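Local coordinates for uncharacterized LolA superfamily protein NE2245 (Nitrosomonas europaea ATCC 19718, PDB 3BUU), which is of unknown function but belongs to the LolA/LolB superfamily, and so may bind lipids or lipoproteins as those outer-membrane sorting proteins do, at residues Ala16-Asp24 with Leu183-Ile191; Asp24-Ala35 with Val202-Arg213. All blocks are in the same frame, centred on the assembly; numbering follows the deposited sequence. Where two conformers were deposited one is given.

Both contacts fasten the amino-terminal part of the chain onto its last strands, their centres about 11 Å apart. Contact 1 sets the end of helix 9-20 against strand 185-195; contact 2 zips strand 26-36 to strand 202-212, the sheet neighbour of 185-195. Each is partly buried. Contact 1 rests on an arginine that binds backbone carbonyls, on bridging waters and on proline packing, with little direct polar pairing of side chains. Contact 2 is an antiparallel ladder broken by one bulge, mainly apolar on the face of Val30 and Tyr207 and more polar, with water, on that of Asn29 and Asp206. Arg20, bonded to Tyr207, and Phe21, packed on Phe26, join the two.

Contact 1 (Ala16-Asp24 with Leu183-Ile191); sequences ADEIRFPQD and LGEMRPTRI
The C-terminal turn of helix 9-20 packs on strand 185-195 of this LolA-like fold, where Arg187 reaches the carbonyl oxygens of the last helical turn. Arg187 is extended from CG to NE, and its NH1 donates to Glu18 O at 2.8 Å (N-H...O 152°), meeting that oxygen from above the carbonyl plane. The same NH1 makes a weaker, bent bond to Ile19 O (2.9 Å, 123°). NH2 binds Leu183 O, in the turn before its own strand, at 2.9 Å and in the guanidinium plane, and a water links NH2 to Glu18 O. Pro22 N lies over one face of the guanidinium, offset toward its rim, while Glu185 CB covers the centre of the other; these two covers, with the bonds of NH1 and NH2, fix the group's rotation, and its positive charge probably suits the carbonyls at the helix end. Ile19 CG2, anti to the backbone N, drops to 3.3 Å from Met186 O. Pro22 CG meets Leu183 CD1 at 4.0 Å. Glu18 OE2 and Glu185 OE2 lie 4.6 Å apart, and a second water, donating to both, weakly to Glu18, should ease the repulsion. Arg20 crosses Pro188 at about a right angle, CD 3.9 Å from Pro188 CG, and a third water joins Arg20 NH1 and Arg20 O to Pro188 O. Helix segment 16-20 runs at 71° to strand segment 185-191; beyond it, Arg20 bonds Tyr207 of strand 202-212, Pro22 packs on Met210 and Leu212 of that strand, and Pro188 touches Phe179 of strand 170-182.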
loop_
_atom_site.group_PDB
_atom_site.type_symbol
_atom_site.label_atom_id
_atom_site.label_comp_id
_atom_site.label_asym_id
_atom_site.label_seq_id
_atom_site.Cartn_x
_atom_site.Cartn_y
_atom_site.Cartn_z
ATOM N N ALA A 16 -11.109 3.884 -8.488
ATOM C CA ALA A 16 -10.768 3.029 -7.349
ATOM C C ALA A 16 -9.664 3.672 -6.482
ATOM O O ALA A 16 -9.745 3.670 -5.238
ATOM C CB ALA A 16 -10.378 1.643 -7.845
ATOM N N ASP A 17 -8.626 4.223 -7.131
ATOM C CA ASP A 17 -7.582 4.930 -6.388
ATOM C C ASP A 17 -8.136 6.076 -5.551
ATOM O O ASP A 17 -7.700 6.275 -4.411
ATOM C CB ASP A 17 -6.553 5.557 -7.323
ATOM C CG ASP A 17 -5.455 4.630 -7.841
ATOM O OD1 ASP A 17 -5.202 3.550 -7.288
ATOM O OD2 ASP A 17 -4.805 5.087 -8.836
ATOM N N GLU A 18 -9.061 6.854 -6.127
ATOM C CA GLU A 18 -9.590 8.004 -5.416
ATOM C C GLU A 18 -10.533 7.625 -4.274
ATOM O O GLU A 18 -10.712 8.424 -3.365
ATOM C CB GLU A 18 -10.198 8.992 -6.376
ATOM C CG GLU A 18 -11.525 8.670 -6.821
ATOM C CD GLU A 18 -12.037 9.656 -7.874
ATOM O OE1 GLU A 18 -11.288 10.577 -8.268
ATOM O OE2 GLU A 18 -13.181 9.513 -8.303
ATOM N N ILE A 19 -11.085 6.411 -4.304
ATOM C CA ILE A 19 -11.817 5.888 -3.170
ATOM C C ILE A 19 -10.855 5.440 -2.061
ATOM O O ILE A 19 -11.121 5.681 -0.885
ATOM C CB ILE A 19 -12.781 4.805 -3.628
ATOM C CG1 ILE A 19 -13.939 5.472 -4.371
ATOM C CG2 ILE A 19 -13.227 3.927 -2.465
ATOM C CD1 ILE A 19 -14.757 4.496 -5.187
ATOM N N ARG A 20 -9.784 4.759 -2.437
ATOM C CA ARG A 20 -8.839 4.295 -1.449
ATOM C C ARG A 20 -8.238 5.470 -0.668
ATOM O O ARG A 20 -8.208 5.433 0.570
ATOM C CB ARG A 20 -7.768 3.502 -2.169
ATOM C CG ARG A 20 -6.547 3.053 -1.322
ATOM C CD ARG A 20 -6.812 1.897 -0.368
ATOM N NE ARG A 20 -5.491 1.398 0.053
ATOM C CZ ARG A 20 -4.961 1.410 1.292
ATOM N NH1 ARG A 20 -5.632 1.921 2.361
ATOM N NH2 ARG A 20 -3.725 0.921 1.438
ATOM N N PHE A 21 -7.730 6.469 -1.378
ATOM C CA PHE A 21 -7.041 7.580 -0.696
ATOM C C PHE A 21 -7.354 8.895 -1.379
ATOM O O PHE A 21 -7.572 8.961 -2.579
ATOM C CB PHE A 21 -5.512 7.446 -0.757
ATOM C CG PHE A 21 -4.907 6.410 0.133
ATOM C CD1 PHE A 21 -5.243 6.318 1.478
ATOM C CD2 PHE A 21 -3.910 5.585 -0.344
ATOM C CE1 PHE A 21 -4.586 5.407 2.330
ATOM C CE2 PHE A 21 -3.267 4.681 0.511
ATOM C CZ PHE A 21 -3.615 4.604 1.840
ATOM N N PRO A 22 -7.317 9.992 -0.593
ATOM C CA PRO A 22 -7.369 11.295 -1.200
ATOM C C PRO A 22 -6.274 11.451 -2.233
ATOM O O PRO A 22 -5.148 10.955 -2.024
ATOM C CB PRO A 22 -7.106 12.228 -0.043
ATOM C CG PRO A 22 -7.328 11.481 1.159
ATOM C CD PRO A 22 -7.132 10.051 0.870
ATOM N N GLN A 23 -6.581 12.137 -3.335
ATOM C CA GLN A 23 -5.585 12.429 -4.367
ATOM C C GLN A 23 -4.965 13.768 -4.016
ATOM O O GLN A 23 -5.177 14.786 -4.684
ATOM C CB GLN A 23 -6.217 12.400 -5.765
ATOM C CG GLN A 23 -6.866 11.016 -6.030
ATOM C CD GLN A 23 -5.857 9.892 -6.032
ATOM O OE1 GLN A 23 -4.978 9.876 -6.902
ATOM N NE2 GLN A 23 -5.901 9.014 -5.029
ATOM N N ASP A 24 -4.243 13.752 -2.906
ATOM C CA ASP A 24 -3.766 14.944 -2.249
ATOM C C ASP A 24 -2.742 14.510 -1.224
ATOM O O ASP A 24 -2.615 13.316 -0.950
ATOM C CB ASP A 24 -4.968 15.650 -1.579
ATOM C CG ASP A 24 -4.787 17.113 -1.402
ATOM O OD1 ASP A 24 -3.666 17.640 -1.588
ATOM O OD2 ASP A 24 -5.801 17.739 -1.074
ATOM N N LEU A 183 -13.134 12.263 4.262
ATOM C CA LEU A 183 -12.567 13.143 3.250
ATOM C C LEU A 183 -13.171 12.950 1.879
ATOM O O LEU A 183 -12.475 12.891 0.867
ATOM C CB LEU A 183 -11.035 13.001 3.221
ATOM C CG LEU A 183 -10.348 13.391 4.537
ATOM C CD1 LEU A 183 -8.871 12.965 4.488
ATOM C CD2 LEU A 183 -10.457 14.873 4.832
ATOM N N GLY A 184 -14.503 12.919 1.838
ATOM C CA GLY A 184 -15.204 12.939 0.556
ATOM C C GLY A 184 -15.582 11.605 -0.044
ATOM O O GLY A 184 -16.257 11.580 -1.106
ATOM N N GLU A 185 -15.140 10.488 0.558
ATOM C CA GLU A 185 -15.472 9.179 0.002
ATOM C C GLU A 185 -15.741 8.206 1.119
ATOM O O GLU A 185 -15.295 8.376 2.255
ATOM C CB GLU A 185 -14.295 8.604 -0.827
ATOM C CG GLU A 185 -13.839 9.436 -1.988
ATOM C CD GLU A 185 -14.767 9.499 -3.172
ATOM O OE1 GLU A 185 -15.703 8.679 -3.307
ATOM O OE2 GLU A 185 -14.489 10.382 -4.030
HETATM N N MSE A 186 -16.430 7.106 0.795
HETATM C CA MSE A 186 -16.423 5.911 1.643
HETATM C C MSE A 186 -15.122 5.171 1.341
HETATM O O MSE A 186 -14.962 4.618 0.262
HETATM C CB MSE A 186 -17.615 5.037 1.297
HETATM C CG MSE A 186 -18.944 5.659 1.727
HETATM SE SE MSE A 186 -19.159 5.851 3.601
HETATM C CE MSE A 186 -19.181 3.999 4.079
ATOM N N ARG A 187 -14.201 5.195 2.300
ATOM C CA ARG A 187 -12.868 4.670 2.096
ATOM C C ARG A 187 -12.682 3.406 2.933
ATOM O O ARG A 187 -13.140 3.319 4.075
ATOM C CB ARG A 187 -11.810 5.660 2.555
ATOM C CG ARG A 187 -11.987 7.035 1.887
ATOM C CD ARG A 187 -10.767 7.886 2.110
ATOM N NE ARG A 187 -10.929 9.222 1.523
ATOM C CZ ARG A 187 -10.781 9.484 0.223
ATOM N NH1 ARG A 187 -10.330 8.503 -0.579
ATOM N NH2 ARG A 187 -11.006 10.707 -0.242
ATOM N N PRO A 188 -11.941 2.418 2.400
ATOM C CA PRO A 188 -11.657 1.228 3.205
ATOM C C PRO A 188 -10.674 1.583 4.320
ATOM O O PRO A 188 -9.702 2.267 4.070
ATOM C CB PRO A 188 -11.024 0.284 2.195
ATOM C CG PRO A 188 -10.366 1.190 1.156
ATOM C CD PRO A 188 -11.315 2.393 1.057
ATOM N N THR A 189 -10.961 1.154 5.527
ATOM C CA THR A 189 -10.048 1.395 6.612
ATOM C C THR A 189 -9.340 0.145 7.090
ATOM O O THR A 189 -8.475 0.226 7.960
ATOM C CB THR A 189 -10.724 2.081 7.797
ATOM O OG1 THR A 189 -11.641 1.181 8.412
ATOM C CG2 THR A 189 -11.445 3.353 7.364
ATOM N N ARG A 190 -9.662 -1.006 6.489
ATOM C CA ARG A 190 -8.964 -2.231 6.760
ATOM C C ARG A 190 -8.580 -2.891 5.453
ATOM O O ARG A 190 -9.400 -2.986 4.522
ATOM C CB ARG A 190 -9.848 -3.156 7.581
ATOM C CG ARG A 190 -9.214 -4.519 7.784
ATOM C CD ARG A 190 -10.013 -5.326 8.778
ATOM N NE ARG A 190 -9.654 -4.884 10.114
ATOM C CZ ARG A 190 -9.828 -5.603 11.213
ATOM N NH1 ARG A 190 -10.472 -6.766 11.161
ATOM N NH2 ARG A 190 -9.370 -5.144 12.363
ATOM N N ILE A 191 -7.342 -3.354 5.374
ATOM C CA ILE A 191 -6.983 -4.232 4.279
ATOM C C ILE A 191 -6.408 -5.479 4.894
ATOM O O ILE A 191 -5.632 -5.424 5.839
ATOM C CB ILE A 191 -5.970 -3.605 3.287
ATOM C CG1 ILE A 191 -6.542 -2.390 2.557
ATOM C CG2 ILE A 191 -5.538 -4.657 2.255
ATOM C CD1 ILE A 191 -5.476 -1.563 1.823
HETATM O O HOH W 1 -10.844 11.148 -3.011
HETATM O O HOH W 2 -14.721 11.137 -6.501
HETATM O O HOH W 3 -7.820 3.684 2.651
#

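Contact 2 (Asp24-Ala35 with Val202-Arg213); sequences DSFQVNVAIRTA and VSVLDYSDMKLR
Gln27 and Lys211 face each other as a hydrogen-bonded pair, their side chains side by side and pointing the same way. From Gln27 the chain runs out extended, CG anti to the backbone N (chi1 -176°): CB rests 4.1 Å from Lys211 CG, and at the tip the amide divides its partners. OE1 takes a bond from Arg213 NH1 at 2.8 Å, nearly in line with its C=O and in the guanidinium plane, although the two flat groups are turned 61° apart. NE2 donates to a water that also donates to Asp209 O and, weakly, to Asn29 OD1. Lys211, bent at chi3, brings NZ to Asp209 OD2 at 2.8 Å, a salt bridge within its strand. A methionine in place of Lys211 would probably leave the Asp209 carboxylate without that charged mate and freer to turn. Strands 26-35 and 202-212 are antiparallel neighbours in the curved sheet of the LolA-like fold; paired N-H...O bonds run from Gln27 with Lys211 to Ala35 with Val202, and a beta bulge shifts the register by one between Gln27 and Asn29. On the buried face Val30 CG1 lies over the ring of Tyr207, whose OH is bonded to Arg20, in a CH-pi contact 4.2 Å from the centroid, whereas Val28 CG2 meets the ring at its edge. Ile32 CG1 packs on Leu205 CG at 4.0 Å, and Thr34 OG1 and Ser203 OG meet at 2.7 Å. The selenium of Met210, deposited as selenomethionine, lies above the face of the Phe26 ring, 5.1 Å from its centroid, a Met-aromatic contact. On the other face Arg33 NH1 and Asp206 OD2 form only a long salt bridge, 3.9 Å, bridged by a water; Asp206 has its closer partner in Arg190 of strand 185-195.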
loop_
_atom_site.group_PDB
_atom_site.type_symbol
_atom_site.label_atom_id
_atom_site.label_comp_id
_atom_site.label_asym_id
_atom_site.label_seq_id
_atom_site.Cartn_x
_atom_site.Cartn_y
_atom_site.Cartn_z
ATOM N N ASP A 24 -4.243 13.752 -2.906
ATOM C CA ASP A 24 -3.766 14.944 -2.249
ATOM C C ASP A 24 -2.742 14.510 -1.224
ATOM O O ASP A 24 -2.615 13.316 -0.950
ATOM C CB ASP A 24 -4.968 15.650 -1.579
ATOM C CG ASP A 24 -4.787 17.113 -1.402
ATOM O OD1 ASP A 24 -3.666 17.640 -1.588
ATOM O OD2 ASP A 24 -5.801 17.739 -1.074
ATOM N N SER A 25 -2.068 15.487 -0.631
ATOM C CA SER A 25 -1.125 15.230 0.446
ATOM C C SER A 25 -1.832 14.950 1.773
ATOM O O SER A 25 -2.701 15.723 2.208
ATOM C CB SER A 25 -0.221 16.461 0.594
ATOM O OG SER A 25 0.584 16.618 -0.553
ATOM N N PHE A 26 -1.461 13.864 2.449
ATOM C CA PHE A 26 -2.148 13.510 3.665
ATOM C C PHE A 26 -1.233 12.745 4.613
ATOM O O PHE A 26 -0.166 12.258 4.232
ATOM C CB PHE A 26 -3.459 12.717 3.368
ATOM C CG PHE A 26 -3.250 11.335 2.820
ATOM C CD1 PHE A 26 -3.103 10.244 3.691
ATOM C CD2 PHE A 26 -3.221 11.088 1.454
ATOM C CE1 PHE A 26 -2.912 8.955 3.192
ATOM C CE2 PHE A 26 -3.011 9.783 0.980
ATOM C CZ PHE A 26 -2.884 8.753 1.836
ATOM N N GLN A 27 -1.703 12.650 5.855
ATOM C CA GLN A 27 -1.114 11.857 6.908
ATOM C C GLN A 27 -2.102 10.754 7.274
ATOM O O GLN A 27 -3.324 10.971 7.272
ATOM C CB GLN A 27 -0.847 12.786 8.101
ATOM C CG GLN A 27 -0.156 12.060 9.199
ATOM C CD GLN A 27 0.032 12.930 10.413
ATOM O OE1 GLN A 27 0.754 13.921 10.382
ATOM N NE2 GLN A 27 -0.633 12.570 11.503
ATOM N N VAL A 28 -1.579 9.581 7.639
ATOM C CA VAL A 28 -2.420 8.529 8.171
ATOM C C VAL A 28 -1.614 7.639 9.098
ATOM O O VAL A 28 -0.395 7.508 8.915
ATOM C CB VAL A 28 -3.095 7.730 7.034
ATOM C CG1 VAL A 28 -2.092 6.920 6.229
ATOM C CG2 VAL A 28 -4.223 6.848 7.550
ATOM N N ASN A 29 -2.285 7.035 10.067
ATOM C CA ASN A 29 -1.646 6.007 10.907
ATOM C C ASN A 29 -2.062 4.636 10.427
ATOM O O ASN A 29 -3.220 4.418 10.080
ATOM C CB ASN A 29 -2.052 6.183 12.382
ATOM C CG ASN A 29 -1.723 7.566 12.905
ATOM O OD1 ASN A 29 -0.724 8.194 12.528
ATOM N ND2 ASN A 29 -2.585 8.062 13.761
ATOM N N VAL A 30 -1.106 3.711 10.447
ATOM C CA VAL A 30 -1.354 2.339 10.020
ATOM C C VAL A 30 -0.891 1.364 11.073
ATOM O O VAL A 30 0.278 1.417 11.486
ATOM C CB VAL A 30 -0.620 2.018 8.681
ATOM C CG1 VAL A 30 -1.136 0.686 8.129
ATOM C CG2 VAL A 30 -0.832 3.153 7.662
ATOM N N ALA A 31 -1.791 0.496 11.516
ATOM C CA ALA A 31 -1.448 -0.572 12.458
ATOM C C ALA A 31 -1.485 -1.871 11.666
ATOM O O ALA A 31 -2.422 -2.078 10.901
ATOM C CB ALA A 31 -2.462 -0.644 13.571
ATOM N N ILE A 32 -0.471 -2.701 11.804
ATOM C CA ILE A 32 -0.387 -3.934 11.035
ATOM C C ILE A 32 -0.219 -5.072 12.041
ATOM O O ILE A 32 0.759 -5.120 12.791
ATOM C CB ILE A 32 0.770 -3.956 10.048
ATOM C CG1 ILE A 32 0.704 -2.713 9.167
ATOM C CG2 ILE A 32 0.755 -5.249 9.252
ATOM C CD1 ILE A 32 1.811 -2.654 8.064
ATOM N N ARG A 33 -1.183 -5.986 12.047
ATOM C CA ARG A 33 -1.174 -7.162 12.922
ATOM C C ARG A 33 -1.056 -8.379 12.025
ATOM O O ARG A 33 -1.967 -8.670 11.251
ATOM C CB ARG A 33 -2.487 -7.216 13.716
ATOM C CG ARG A 33 -2.689 -6.050 14.692
ATOM C CD ARG A 33 -3.984 -6.106 15.535
ATOM N NE ARG A 33 -4.001 -5.134 16.633
ATOM C CZ ARG A 33 -4.257 -3.836 16.477
ATOM N NH1 ARG A 33 -4.537 -3.326 15.271
ATOM N NH2 ARG A 33 -4.241 -3.044 17.544
ATOM N N THR A 34 0.036 -9.124 12.167
ATOM C CA THR A 34 0.260 -10.315 11.366
ATOM C C THR A 34 0.244 -11.534 12.256
ATOM O O THR A 34 0.880 -11.511 13.323
ATOM C CB THR A 34 1.600 -10.257 10.648
ATOM O OG1 THR A 34 1.626 -9.118 9.776
ATOM C CG2 THR A 34 1.884 -11.479 9.843
ATOM N N ALA A 35 -0.465 -12.569 11.837
ATOM C CA ALA A 35 -0.443 -13.817 12.569
ATOM C C ALA A 35 -0.562 -14.955 11.615
ATOM O O ALA A 35 -1.163 -14.826 10.533
ATOM C CB ALA A 35 -1.599 -13.858 13.546
ATOM N N VAL A 202 -1.409 -14.008 7.717
ATOM C CA VAL A 202 -2.387 -12.993 7.327
ATOM C C VAL A 202 -2.023 -11.704 8.045
ATOM O O VAL A 202 -1.832 -11.716 9.279
ATOM C CB VAL A 202 -3.813 -13.426 7.697
ATOM C CG1 VAL A 202 -4.804 -12.330 7.384
ATOM C CG2 VAL A 202 -4.170 -14.718 6.971
ATOM N N SER A 203 -1.872 -10.607 7.294
ATOM C CA SER A 203 -1.641 -9.300 7.876
ATOM C C SER A 203 -2.865 -8.456 7.740
ATOM O O SER A 203 -3.449 -8.339 6.653
ATOM C CB SER A 203 -0.484 -8.594 7.146
ATOM O OG SER A 203 0.745 -9.306 7.283
ATOM N N VAL A 204 -3.290 -7.874 8.860
ATOM C CA VAL A 204 -4.457 -7.008 8.918
ATOM C C VAL A 204 -3.954 -5.591 9.137
ATOM O O VAL A 204 -3.340 -5.290 10.178
ATOM C CB VAL A 204 -5.459 -7.461 10.007
ATOM C CG1 VAL A 204 -6.644 -6.523 10.070
ATOM C CG2 VAL A 204 -5.895 -8.902 9.769
ATOM N N LEU A 205 -4.229 -4.714 8.169
ATOM C CA LEU A 205 -3.810 -3.306 8.186
ATOM C C LEU A 205 -4.990 -2.436 8.492
ATOM O O LEU A 205 -5.968 -2.456 7.744
ATOM C CB LEU A 205 -3.249 -2.872 6.816
ATOM C CG LEU A 205 -1.989 -3.560 6.326
ATOM C CD1 LEU A 205 -2.266 -4.955 5.788
ATOM C CD2 LEU A 205 -1.346 -2.732 5.271
ATOM N N ASP A 206 -4.917 -1.676 9.590
ATOM C CA ASP A 206 -5.979 -0.757 9.943
ATOM C C ASP A 206 -5.470 0.672 9.874
ATOM O O ASP A 206 -4.432 1.032 10.476
ATOM C CB ASP A 206 -6.471 -1.048 11.362
ATOM C CG ASP A 206 -7.319 -2.308 11.418
ATOM O OD1 ASP A 206 -8.267 -2.434 10.596
ATOM O OD2 ASP A 206 -7.073 -3.176 12.265
ATOM N N TYR A 207 -6.222 1.493 9.154
ATOM C CA TYR A 207 -5.887 2.888 8.870
ATOM C C TYR A 207 -6.690 3.780 9.755
ATOM O O TYR A 207 -7.909 3.600 9.814
ATOM C CB TYR A 207 -6.166 3.251 7.402
ATOM C CG TYR A 207 -5.257 2.537 6.495
ATOM C CD1 TYR A 207 -4.167 3.176 5.976
ATOM C CD2 TYR A 207 -5.478 1.175 6.164
ATOM C CE1 TYR A 207 -3.261 2.472 5.107
ATOM C CE2 TYR A 207 -4.618 0.482 5.333
ATOM C CZ TYR A 207 -3.508 1.114 4.838
ATOM O OH TYR A 207 -2.677 0.394 4.002
ATOM N N SER A 208 -6.059 4.763 10.398
ATOM C CA SER A 208 -6.775 5.659 11.327
ATOM C C SER A 208 -6.210 7.049 11.221
ATOM O O SER A 208 -5.064 7.272 10.801
ATOM C CB SER A 208 -6.702 5.103 12.736
ATOM O OG SER A 208 -5.401 5.063 13.204
ATOM N N ASP A 209 -7.026 7.986 11.688
ATOM C CA ASP A 209 -6.691 9.406 11.757
ATOM C C ASP A 209 -6.140 9.946 10.445
ATOM O O ASP A 209 -5.141 10.676 10.435
ATOM C CB ASP A 209 -5.727 9.666 12.900
ATOM C CG ASP A 209 -5.727 11.144 13.298
ATOM O OD1 ASP A 209 -6.730 11.865 13.023
ATOM O OD2 ASP A 209 -4.728 11.622 13.824
HETATM N N MSE A 210 -6.799 9.626 9.362
HETATM C CA MSE A 210 -6.436 10.170 8.084
HETATM C C MSE A 210 -6.751 11.663 8.047
HETATM O O MSE A 210 -7.868 12.056 8.370
HETATM C CB MSE A 210 -7.188 9.418 6.999
HETATM C CG MSE A 210 -6.681 9.714 5.615
HETATM SE SE MSE A 210 -7.592 8.693 4.228
HETATM C CE MSE A 210 -6.972 6.955 4.676
ATOM N N LYS A 211 -5.810 12.487 7.627
ATOM C CA LYS A 211 -6.086 13.918 7.583
ATOM C C LYS A 211 -5.232 14.523 6.498
ATOM O O LYS A 211 -4.078 14.125 6.259
ATOM C CB LYS A 211 -5.799 14.560 8.921
ATOM C CG LYS A 211 -4.404 14.451 9.329
ATOM C CD LYS A 211 -4.202 14.902 10.748
ATOM C CE LYS A 211 -4.612 13.872 11.734
ATOM N NZ LYS A 211 -4.370 14.335 13.129
ATOM N N LEU A 212 -5.785 15.540 5.835
ATOM C CA LEU A 212 -4.999 16.248 4.814
ATOM C C LEU A 212 -3.904 17.051 5.483
ATOM O O LEU A 212 -4.070 17.531 6.610
ATOM C CB LEU A 212 -5.931 17.122 3.968
ATOM C CG LEU A 212 -6.922 16.258 3.141
ATOM C CD1 LEU A 212 -7.960 17.103 2.432
ATOM C CD2 LEU A 212 -6.298 15.266 2.215
ATOM N N ARG A 213 -2.769 17.177 4.821
ATOM C CA ARG A 213 -1.630 17.858 5.435
ATOM C C ARG A 213 -0.785 18.414 4.325
ATOM O O ARG A 213 -0.551 17.706 3.361
ATOM C CB ARG A 213 -0.781 16.849 6.264
ATOM C CG ARG A 213 0.333 17.526 6.989
ATOM C CD ARG A 213 0.954 16.776 8.114
ATOM N NE ARG A 213 2.115 17.528 8.590
ATOM C CZ ARG A 213 2.948 17.103 9.527
ATOM N NH1 ARG A 213 2.733 15.934 10.110
ATOM N NH2 ARG A 213 4.009 17.827 9.857
HETATM O O HOH W 4 -2.483 10.577 11.183
HETATM O O HOH W 5 -2.793 10.707 14.948
HETATM O O HOH W 6 -4.412 6.652 15.070
HETATM O O HOH W 7 -4.669 -4.419 12.600
#